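Local coordinates for major extracellular endoglucanase (Xanthomonas campestris pv. campestris, PDB 4TUF), which catalyses the endohydrolysis of (1->4)-beta-D-glucosidic linkages in cellulose, lichenin and cereal beta-D-glucans, the chain here being its family 5 catalytic domain, at residues Ala56-Phe61 with Leu107-Thr112; Glu157-Ala162 with Ile210-Asn215; Tyr238-Phe243 with Asp287-Thr292; Gly281-Gly286 with Gln334-Leu339. All coordinates share one frame; numbering follows the deposited sequence.

In the fold
Four contacts of one TIM barrel illustrate how a strand wall and the loops at the strand ends are joined around an active site. Contact 1 is part of the wall and sends Arg58 to Glu278, the nucleophile by similarity. Contact 2, centred about 17 Å from the centre of contact 1, carries Glu157, the proton donor by similarity. It touches contact 3 where Glu157 OE2 lies 2.5 Å from Tyr238 OH. Contacts 3 and 4 have centres about 10 Å apart and alternate along the chain. Asp241 OD2 lies 2.7 Å from Lys282 N and Asp290 OD2 2.6 Å from Tyr283 N, joining these two into one loop-and-helix cluster.

Contact 1: Ala56-Phe61 with Leu107-Thr112; sequences AVRLPF and LLDHHT
The guanidinium of Arg58 carries OD2 of Asp109 over one face, and the ring of Phe61 carries CA of His110 over one of its own, in a CH-pi contact 4.0 Å from the ring centroid. The imidazole of His111 instead meets the Asp109 carboxylate at its edge: ND1 donates within the ring plane to the syn side of OD2. The setting is a pair of adjacent parallel strands, 56-61 and 105-110, in the TIM barrel of a family 5 glycoside hydrolase. Leu107 N, Leu59 N, Asp109 N, Phe61 N and His111 N donate in turn to Val57 O, Leu107 O, Leu59 O, Asp109 O and Phe61 O. Arg58, Pro60, Leu107 and Asp109 share the inner face, whereas Leu59, Phe61, Leu108 and His110 face helices 88-102 and 129-143. There Leu59 CB packs 3.8 Å from Leu108 CD2. Arg58 has CG anti to the backbone N (chi1 -173°), and its extended chain stacks the guanidinium on the carboxylate with the planes 25° apart. NH1 lies 3.3 Å from Asp109 OD2, a salt bridge through charge alone, since no N-H points at the oxygen. Further salt bridges join the guanidinium to Asp153, Glu196 and Glu278, the probable nucleophile. Beside Asp109, Pro60 CB comes 3.6 Å from His111 ND1, the two side chains lying side by side.

Contact 2: Glu157-Ala162 with Ile210-Asn215; sequences EPHGAA and IFWGGN
Gly213 N donates to Pro158 O at 3.1 Å where a type II beta turn, Phe211 to Gly214, comes up against the loop that starts at Glu157. Beyond this backbone link, the contact is carried by two rings and a carboxylate. His159 lies on Trp212 in a face-to-face stack, its centroid 3.6 Å from that of the six-membered ring and the planes only 10° apart. CD2 sits over CE2 and NE2 faces CZ2, while CB of His159 makes a CH-pi contact with the five-membered ring. The histidine reaches this place with CG between its own backbone N and carbonyl carbon (chi1 58°). Its rotation is fixed by ND1, which donates in the ring plane to Glu157 O at 2.6 Å. Glu157 crosses the indole at about a right angle: its CB lies 3.7 Å from Trp212 CB, and OE1 approaches the ring edge, 3.3 Å from CE3. Glu157 is the proton donor by similarity, and His236 ND1 and the hydroxyl of Tyr238 hold its OE2. Thus one loop positions both a probable catalytic residue and the histidine stacked on an exposed tryptophan beside it. His159 also lines a phosphate pocket with Ile118, Ser119 and Glu120. In the barrel, residues 157-162 follow strand 149-153 and lead toward helix 173-187. Residues 210-215 belong to the long loop between strands 192-195 and 231-238, tied by backbone bonds from Gly213 to His236 and, through a classic beta bulge at Gly214 and Asn215, to Ile198.

Contact 3: Tyr238-Phe243 with Asp287-Thr292; sequences YGPDVF and DARDKT
Asp241 and Asp290 bring two carboxylates together, an example of like charges held close. OD1 of Asp241 lies 3.1 Å from OD1 of Asp290, two acceptors facing each other, and the side chains cross at about a right angle with their planes 42° apart. Asp241 turns CG between its backbone N and carbonyl carbon (chi1 48°), which directs the carboxylate to the helix. The OD2 oxygens have donors: Lys282 N bonds to Asp241 OD2, and Tyr283 N and Gln294 NE2 bond to Asp290 OD2, which probably helps to hold the pair in place. Such closeness may raise the proton affinity of one of the two acids, while the nearby start of helix 288-303 could partly offset the repulsion. The contact belongs to the rim of the TIM barrel at the C-terminal ends of its strands, where the loop leaving strand 231-238 leans on the first turn of the helix that follows strand 276-280. Van der Waals packing is centred on Pro240, whose ring touches Asp287, Arg289 and Asp290. CG touches Arg289 CB at 3.8 Å, CD lies 3.8 Å from Asp290 OD1, and CB comes 3.9 Å from Asp287 OD2. Within 287-292, a long salt bridge of 3.6 Å runs from Arg289 NH2 back to OD2 of Asp287, a poorly ordered residue just ahead of the helix. The arginine NH1 is hydrogen-bonded to Asn249. Backbone bonding shapes the loop itself, with Val242 N donating to Gly239 O at 3.0 Å.

Contact 4: Gly281-Gly286 with Gln334-Leu339; sequences GKYGEG and QDKMTL
Tyr283 has the most surface buried here, its ring slipping past Asp335 to reach Leu339 on helix 334-344. The aspartate meets the ring at its edge, CB 3.8 Å from Tyr283 CE2, and its carboxylate, whose OD2 is in a salt bridge with Arg333, stands nearly perpendicular to the ring, at 87°. Further out, Leu339 CD2 packs 3.9 Å from Tyr283 CE1, while CD1 touches the phenolic OH. That hydroxyl is hydrogen-bonded to Asp295 of helix 288-303, so polar and apolar neighbours both fix the ring. With CG anti to the backbone N (chi1 -151°), the ring leaves the type I' turn from Lys282 to Glu285 on the side of helix 334-344. Lys336, second in buried surface, runs extended beyond CG toward the carbonyl of Gly281. Its CE comes 3.2 Å from Gly281 O and 4.0 Å from Tyr283 CB. The ammonium is hydrogen-bonded to Gly323 O, and a water that donates to Lys282 O also accepts a weak bond from NZ. Leu339 extends the apolar patch to Val298 of helix 288-303. The arrangement is that of a TIM barrel's outer layer: the loop leaving strand 276-280 wedges its tyrosine against the chain's last helix, with Gly281 about 10 Å from the side chain of Glu278, the nucleophile by similarity.

Contact 1: Ala56-Phe61 with Leu107-Thr112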
# COMPACT_ATOMS: atom_id res chain seq x y z
N ALA A 56 3.62 -3.25 -11.09
CA ALA A 56 2.91 -3.64 -9.89
C ALA A 56 1.98 -2.54 -9.42
O ALA A 56 2.26 -1.36 -9.59
CB ALA A 56 3.90 -4.00 -8.78
N VAL A 57 0.86 -2.94 -8.83
CA VAL A 57 -0.18 -2.00 -8.43
C VAL A 57 -0.75 -2.38 -7.06
O VAL A 57 -1.01 -3.55 -6.78
CB VAL A 57 -1.30 -1.95 -9.49
CG1 VAL A 57 -2.66 -1.74 -8.85
CG2 VAL A 57 -1.02 -0.86 -10.52
N ARG A 58 -0.92 -1.39 -6.19
CA ARG A 58 -1.59 -1.58 -4.92
C ARG A 58 -3.01 -1.02 -5.02
O ARG A 58 -3.18 0.17 -5.26
CB ARG A 58 -0.80 -0.91 -3.79
CG ARG A 58 -1.31 -1.18 -2.38
CD ARG A 58 -0.33 -0.59 -1.37
NE ARG A 58 -0.71 -0.77 0.03
CZ ARG A 58 -1.34 0.14 0.76
NH1 ARG A 58 -1.68 1.31 0.22
NH2 ARG A 58 -1.64 -0.11 2.03
N LEU A 59 -4.01 -1.88 -4.84
CA LEU A 59 -5.41 -1.50 -5.01
C LEU A 59 -6.18 -1.36 -3.69
O LEU A 59 -6.63 -2.36 -3.13
CB LEU A 59 -6.14 -2.53 -5.88
CG LEU A 59 -6.26 -2.27 -7.38
CD1 LEU A 59 -7.22 -3.28 -7.98
CD2 LEU A 59 -6.73 -0.85 -7.64
N PRO A 60 -6.34 -0.13 -3.20
CA PRO A 60 -7.24 0.07 -2.06
C PRO A 60 -8.68 -0.31 -2.40
O PRO A 60 -9.14 -0.09 -3.52
CB PRO A 60 -7.12 1.57 -1.78
CG PRO A 60 -5.77 1.96 -2.31
CD PRO A 60 -5.56 1.09 -3.52
N PHE A 61 -9.39 -0.91 -1.45
CA PHE A 61 -10.81 -1.18 -1.60
C PHE A 61 -11.51 -0.99 -0.24
O PHE A 61 -10.85 -0.81 0.78
CB PHE A 61 -11.06 -2.59 -2.13
CG PHE A 61 -10.68 -3.68 -1.16
CD1 PHE A 61 -11.61 -4.16 -0.24
CD2 PHE A 61 -9.40 -4.21 -1.15
CE1 PHE A 61 -11.26 -5.16 0.67
CE2 PHE A 61 -9.05 -5.20 -0.26
CZ PHE A 61 -9.98 -5.68 0.66
N LEU A 107 -1.41 -5.99 -5.49
CA LEU A 107 -1.52 -6.14 -4.05
C LEU A 107 -2.81 -5.46 -3.59
O LEU A 107 -2.91 -4.23 -3.57
CB LEU A 107 -0.30 -5.53 -3.33
CG LEU A 107 -0.18 -5.72 -1.80
CD1 LEU A 107 -0.06 -7.19 -1.41
CD2 LEU A 107 0.99 -4.94 -1.22
N LEU A 108 -3.81 -6.26 -3.22
CA LEU A 108 -5.06 -5.70 -2.72
C LEU A 108 -4.87 -5.16 -1.30
O LEU A 108 -4.04 -5.66 -0.55
CB LEU A 108 -6.17 -6.76 -2.78
CG LEU A 108 -6.50 -7.20 -4.22
CD1 LEU A 108 -7.36 -8.44 -4.26
CD2 LEU A 108 -7.18 -6.08 -4.98
N ASP A 109 -5.64 -4.14 -0.96
CA ASP A 109 -5.45 -3.38 0.27
C ASP A 109 -6.79 -3.04 0.93
O ASP A 109 -7.62 -2.34 0.35
CB ASP A 109 -4.65 -2.10 -0.04
CG ASP A 109 -4.79 -1.02 1.03
OD1 ASP A 109 -4.97 -1.36 2.22
OD2 ASP A 109 -4.71 0.17 0.68
N HIS A 110 -7.01 -3.55 2.14
CA HIS A 110 -8.22 -3.26 2.90
C HIS A 110 -8.07 -1.88 3.54
O HIS A 110 -7.52 -1.75 4.64
CB HIS A 110 -8.46 -4.32 3.97
CG HIS A 110 -9.82 -4.24 4.60
ND1 HIS A 110 -10.23 -3.15 5.35
CD2 HIS A 110 -10.86 -5.10 4.60
CE1 HIS A 110 -11.46 -3.35 5.77
NE2 HIS A 110 -11.87 -4.53 5.33
N HIS A 111 -8.57 -0.86 2.85
CA HIS A 111 -8.13 0.50 3.13
C HIS A 111 -8.97 1.19 4.19
O HIS A 111 -8.44 1.85 5.09
CB HIS A 111 -8.16 1.31 1.83
CG HIS A 111 -7.18 2.44 1.81
ND1 HIS A 111 -5.84 2.25 1.52
CD2 HIS A 111 -7.34 3.77 2.03
CE1 HIS A 111 -5.22 3.42 1.57
NE2 HIS A 111 -6.11 4.35 1.87
N THR A 112 -10.29 1.06 4.07
CA THR A 112 -11.20 1.74 4.99
C THR A 112 -12.43 0.90 5.23
O THR A 112 -12.94 0.26 4.30
CB THR A 112 -11.62 3.12 4.45
OG1 THR A 112 -12.75 3.59 5.19
CG2 THR A 112 -11.99 3.03 2.99

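Contact 2: Glu157-Ala162 with Ile210-Asn215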
# COMPACT_ATOMS: atom_id res chain seq x y z
N GLU A 157 -2.77 1.48 7.43
CA GLU A 157 -2.41 2.53 8.36
C GLU A 157 -2.91 2.48 9.79
O GLU A 157 -3.55 3.42 10.26
CB GLU A 157 -2.66 3.89 7.73
CG GLU A 157 -1.82 4.09 6.48
CD GLU A 157 -1.80 5.51 6.01
OE1 GLU A 157 -2.74 6.25 6.33
OE2 GLU A 157 -0.85 5.88 5.31
N PRO A 158 -2.58 1.43 10.52
CA PRO A 158 -2.97 1.36 11.92
C PRO A 158 -2.32 2.51 12.67
O PRO A 158 -1.19 2.86 12.41
CB PRO A 158 -2.37 0.04 12.38
CG PRO A 158 -2.34 -0.79 11.16
CD PRO A 158 -2.04 0.15 10.04
N HIS A 159 -3.05 3.12 13.59
CA HIS A 159 -2.51 4.26 14.32
C HIS A 159 -3.34 4.53 15.57
O HIS A 159 -4.22 3.74 15.91
CB HIS A 159 -2.47 5.51 13.44
CG HIS A 159 -3.81 5.90 12.89
ND1 HIS A 159 -4.43 5.22 11.86
CD2 HIS A 159 -4.65 6.91 13.23
CE1 HIS A 159 -5.59 5.79 11.59
NE2 HIS A 159 -5.75 6.82 12.41
N GLY A 160 -3.06 5.63 16.25
CA GLY A 160 -3.83 6.02 17.42
C GLY A 160 -3.79 5.02 18.55
O GLY A 160 -2.77 4.85 19.22
N ALA A 161 -4.91 4.34 18.76
CA ALA A 161 -5.05 3.42 19.89
C ALA A 161 -4.38 2.07 19.60
O ALA A 161 -4.16 1.28 20.52
CB ALA A 161 -6.52 3.23 20.23
N ALA A 162 -4.05 1.83 18.34
CA ALA A 162 -3.41 0.58 17.95
C ALA A 162 -2.12 0.36 18.72
O ALA A 162 -1.31 1.28 18.86
CB ALA A 162 -3.14 0.57 16.44
N ILE A 210 6.06 9.71 14.32
CA ILE A 210 5.74 8.52 13.54
C ILE A 210 4.51 8.73 12.67
O ILE A 210 3.49 9.26 13.12
CB ILE A 210 5.51 7.31 14.47
CG1 ILE A 210 6.74 7.06 15.34
CG2 ILE A 210 5.19 6.08 13.65
CD1 ILE A 210 6.62 5.84 16.22
N PHE A 211 4.60 8.31 11.41
CA PHE A 211 3.47 8.38 10.49
C PHE A 211 2.59 7.15 10.63
O PHE A 211 3.06 6.10 11.08
CB PHE A 211 3.95 8.51 9.04
CG PHE A 211 4.61 9.82 8.72
CD1 PHE A 211 3.85 10.93 8.38
CD2 PHE A 211 5.99 9.95 8.75
CE1 PHE A 211 4.45 12.14 8.08
CE2 PHE A 211 6.59 11.16 8.46
CZ PHE A 211 5.83 12.26 8.12
N TRP A 212 1.32 7.27 10.26
CA TRP A 212 0.38 6.16 10.32
C TRP A 212 0.93 4.92 9.61
O TRP A 212 1.39 5.01 8.48
CB TRP A 212 -0.96 6.54 9.68
CG TRP A 212 -1.73 7.58 10.42
CD1 TRP A 212 -1.36 8.22 11.57
CD2 TRP A 212 -3.02 8.11 10.07
NE1 TRP A 212 -2.34 9.12 11.94
CE2 TRP A 212 -3.36 9.07 11.04
CE3 TRP A 212 -3.91 7.86 9.02
CZ2 TRP A 212 -4.57 9.77 10.99
CZ3 TRP A 212 -5.10 8.57 8.97
CH2 TRP A 212 -5.41 9.51 9.95
N GLY A 213 0.89 3.78 10.29
CA GLY A 213 1.39 2.54 9.73
C GLY A 213 2.88 2.57 9.48
O GLY A 213 3.39 1.82 8.64
N GLY A 214 3.59 3.43 10.20
CA GLY A 214 5.00 3.65 9.93
C GLY A 214 6.00 3.09 10.93
O GLY A 214 7.20 3.10 10.66
N ASN A 215 5.51 2.60 12.07
CA ASN A 215 6.40 2.11 13.13
C ASN A 215 6.41 0.59 13.24
O ASN A 215 5.38 -0.02 13.50
CB ASN A 215 6.01 2.71 14.48
CG ASN A 215 7.04 2.42 15.57
OD1 ASN A 215 8.17 2.04 15.30
ND2 ASN A 215 6.63 2.60 16.82

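Contact 3: Tyr238-Phe243 with Asp287-Thr292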
# COMPACT_ATOMS: atom_id res chain seq x y z
N TYR A 238 6.12 9.25 4.88
CA TYR A 238 5.89 10.44 4.07
C TYR A 238 6.84 11.57 4.47
O TYR A 238 7.61 11.44 5.43
CB TYR A 238 4.44 10.91 4.21
CG TYR A 238 3.43 9.81 4.01
CD1 TYR A 238 2.94 9.51 2.75
CD2 TYR A 238 2.97 9.07 5.09
CE1 TYR A 238 2.02 8.49 2.57
CE2 TYR A 238 2.05 8.06 4.92
CZ TYR A 238 1.58 7.78 3.66
OH TYR A 238 0.66 6.78 3.48
N GLY A 239 6.77 12.68 3.73
CA GLY A 239 7.66 13.80 3.94
C GLY A 239 6.95 15.07 4.38
O GLY A 239 5.80 15.03 4.82
N PRO A 240 7.65 16.21 4.26
CA PRO A 240 7.25 17.51 4.81
C PRO A 240 5.83 17.96 4.45
O PRO A 240 5.22 18.66 5.25
CB PRO A 240 8.28 18.47 4.22
CG PRO A 240 9.47 17.62 3.96
CD PRO A 240 8.92 16.30 3.52
N ASP A 241 5.33 17.58 3.28
CA ASP A 241 4.04 18.10 2.83
C ASP A 241 2.86 17.23 3.26
O ASP A 241 1.71 17.53 2.93
CB ASP A 241 4.02 18.27 1.31
CG ASP A 241 4.53 17.05 0.58
OD1 ASP A 241 4.71 15.99 1.22
OD2 ASP A 241 4.75 17.17 -0.65
N VAL A 242 3.13 16.16 3.99
CA VAL A 242 2.07 15.40 4.65
C VAL A 242 1.95 15.87 6.08
O VAL A 242 0.86 16.16 6.57
CB VAL A 242 2.33 13.88 4.61
CG1 VAL A 242 1.44 13.15 5.62
CG2 VAL A 242 2.12 13.36 3.19
N PHE A 243 3.10 15.96 6.75
CA PHE A 243 3.17 16.53 8.09
C PHE A 243 4.58 17.05 8.29
O PHE A 243 5.55 16.40 7.89
CB PHE A 243 2.81 15.49 9.15
CG PHE A 243 2.71 16.05 10.55
CD1 PHE A 243 3.85 16.24 11.32
CD2 PHE A 243 1.48 16.38 11.09
CE1 PHE A 243 3.75 16.75 12.61
CE2 PHE A 243 1.38 16.89 12.38
CZ PHE A 243 2.51 17.08 13.14
N ASP A 287 7.01 21.85 -1.95
CA ASP A 287 7.98 22.36 -1.01
C ASP A 287 9.38 22.25 -1.57
O ASP A 287 9.63 21.54 -2.53
CB ASP A 287 7.90 21.61 0.32
CG ASP A 287 8.14 22.52 1.52
OD1 ASP A 287 8.30 23.73 1.30
OD2 ASP A 287 8.17 22.03 2.68
N ALA A 288 10.29 23.03 -1.00
CA ALA A 288 11.71 22.91 -1.27
C ALA A 288 12.26 21.58 -0.75
O ALA A 288 13.09 20.94 -1.39
CB ALA A 288 12.48 24.08 -0.66
N ARG A 289 11.78 21.20 0.42
CA ARG A 289 12.29 20.06 1.17
C ARG A 289 11.78 18.71 0.68
O ARG A 289 12.46 17.70 0.87
CB ARG A 289 11.95 20.20 2.66
CG ARG A 289 12.81 21.16 3.42
CD ARG A 289 12.39 21.21 4.87
NE ARG A 289 10.99 21.60 5.00
CZ ARG A 289 10.43 22.03 6.12
NH1 ARG A 289 11.17 22.12 7.23
NH2 ARG A 289 9.15 22.37 6.15
N ASP A 290 10.60 18.68 0.08
CA ASP A 290 10.05 17.39 -0.31
C ASP A 290 10.86 16.79 -1.45
O ASP A 290 10.96 15.57 -1.57
CB ASP A 290 8.58 17.49 -0.72
CG ASP A 290 7.94 16.11 -0.94
OD1 ASP A 290 7.50 15.49 0.05
OD2 ASP A 290 7.91 15.65 -2.10
N LYS A 291 11.43 17.65 -2.28
CA LYS A 291 12.35 17.20 -3.31
C LYS A 291 13.52 16.49 -2.63
O LYS A 291 13.75 15.30 -2.84
CB LYS A 291 12.84 18.39 -4.15
CG LYS A 291 12.98 18.11 -5.64
CD LYS A 291 14.21 17.28 -5.95
CE LYS A 291 14.54 17.33 -7.44
NZ LYS A 291 15.78 16.56 -7.76
N THR A 292 14.23 17.24 -1.79
CA THR A 292 15.34 16.71 -1.00
C THR A 292 14.96 15.43 -0.24
O THR A 292 15.70 14.45 -0.26
CB THR A 292 15.84 17.74 0.02
OG1 THR A 292 16.08 18.99 -0.64
CG2 THR A 292 17.13 17.26 0.67

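Contact 4: Gly281-Gly286 with Gln334-Leu339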
# COMPACT_ATOMS: atom_id res chain seq x y z
N GLY A 281 5.05 12.33 -2.25
CA GLY A 281 4.93 13.74 -1.92
C GLY A 281 5.03 14.61 -3.16
O GLY A 281 5.25 14.11 -4.26
N LYS A 282 4.90 15.92 -2.99
CA LYS A 282 4.72 16.81 -4.12
C LYS A 282 5.98 16.99 -4.95
O LYS A 282 5.90 17.42 -6.11
CB LYS A 282 4.18 18.15 -3.64
CG LYS A 282 2.75 18.06 -3.13
CD LYS A 282 2.08 19.42 -2.98
CE LYS A 282 0.59 19.27 -2.76
NZ LYS A 282 -0.06 20.56 -2.41
N TYR A 283 7.13 16.64 -4.41
CA TYR A 283 8.37 16.70 -5.17
C TYR A 283 8.67 18.04 -5.80
O TYR A 283 9.01 18.14 -6.95
CB TYR A 283 8.42 15.61 -6.20
CG TYR A 283 9.81 15.18 -6.52
CD1 TYR A 283 10.60 14.61 -5.57
CD2 TYR A 283 10.32 15.34 -7.77
CE1 TYR A 283 11.87 14.20 -5.87
CE2 TYR A 283 11.59 14.94 -8.06
CZ TYR A 283 12.35 14.37 -7.11
OH TYR A 283 13.60 13.96 -7.42
N GLY A 284 8.52 19.07 -5.01
CA GLY A 284 8.93 20.41 -5.38
C GLY A 284 7.81 21.25 -5.89
O GLY A 284 7.88 22.47 -5.85
N GLU A 285 6.73 20.61 -6.29
CA GLU A 285 5.51 21.31 -6.57
C GLU A 285 4.93 21.78 -5.27
O GLU A 285 4.11 22.67 -5.24
CB GLU A 285 4.53 20.43 -7.32
CG GLU A 285 4.82 20.39 -8.80
CD GLU A 285 3.57 20.53 -9.62
OE1 GLU A 285 2.51 20.14 -9.11
OE2 GLU A 285 3.64 21.03 -10.76
N GLY A 286 5.31 21.14 -4.18
CA GLY A 286 4.81 21.57 -2.89
C GLY A 286 5.74 22.23 -1.91
O GLY A 286 5.32 23.05 -1.10
N GLN A 334 7.50 13.84 -15.02
CA GLN A 334 8.71 13.15 -15.44
C GLN A 334 9.79 13.06 -14.36
O GLN A 334 10.55 12.09 -14.33
CB GLN A 334 9.29 13.85 -16.67
CG GLN A 334 8.31 13.97 -17.83
CD GLN A 334 8.02 12.64 -18.49
OE1 GLN A 334 8.87 11.76 -18.52
NE2 GLN A 334 6.81 12.50 -19.02
N ASP A 335 9.87 14.05 -13.48
CA ASP A 335 10.89 14.03 -12.44
C ASP A 335 10.57 12.96 -11.41
O ASP A 335 11.47 12.29 -10.89
CB ASP A 335 11.03 15.41 -11.77
CG ASP A 335 9.69 16.06 -11.47
OD1 ASP A 335 8.65 15.38 -11.55
OD2 ASP A 335 9.69 17.27 -11.15
N LYS A 336 9.29 12.79 -11.12
CA LYS A 336 8.85 11.72 -10.24
C LYS A 336 9.19 10.36 -10.84
O LYS A 336 9.61 9.44 -10.13
CB LYS A 336 7.35 11.82 -9.97
CG LYS A 336 6.99 12.80 -8.87
CD LYS A 336 5.51 12.71 -8.53
CE LYS A 336 5.13 13.70 -7.45
NZ LYS A 336 3.68 13.63 -7.13
N MET A 337 9.02 10.23 -12.16
CA MET A 337 9.35 8.97 -12.83
C MET A 337 10.86 8.71 -12.85
O MET A 337 11.29 7.57 -12.74
CB MET A 337 8.79 8.95 -14.25
CG MET A 337 7.29 8.69 -14.32
SD MET A 337 6.73 7.39 -13.19
CE MET A 337 7.56 5.95 -13.85
N THR A 338 11.65 9.77 -12.98
CA THR A 338 13.10 9.61 -13.00
C THR A 338 13.60 9.19 -11.62
O THR A 338 14.56 8.43 -11.50
CB THR A 338 13.79 10.91 -13.46
OG1 THR A 338 13.36 11.23 -14.79
CG2 THR A 338 15.30 10.76 -13.45
N LEU A 339 12.93 9.67 -10.58
CA LEU A 339 13.24 9.28 -9.21
C LEU A 339 12.95 7.80 -8.96
O LEU A 339 13.74 7.09 -8.34
CB LEU A 339 12.46 10.13 -8.22
CG LEU A 339 12.66 9.81 -6.73
CD1 LEU A 339 13.99 10.37 -6.24
CD2 LEU A 339 11.50 10.35 -5.91
O HOH W 1 2.90 16.84 -7.26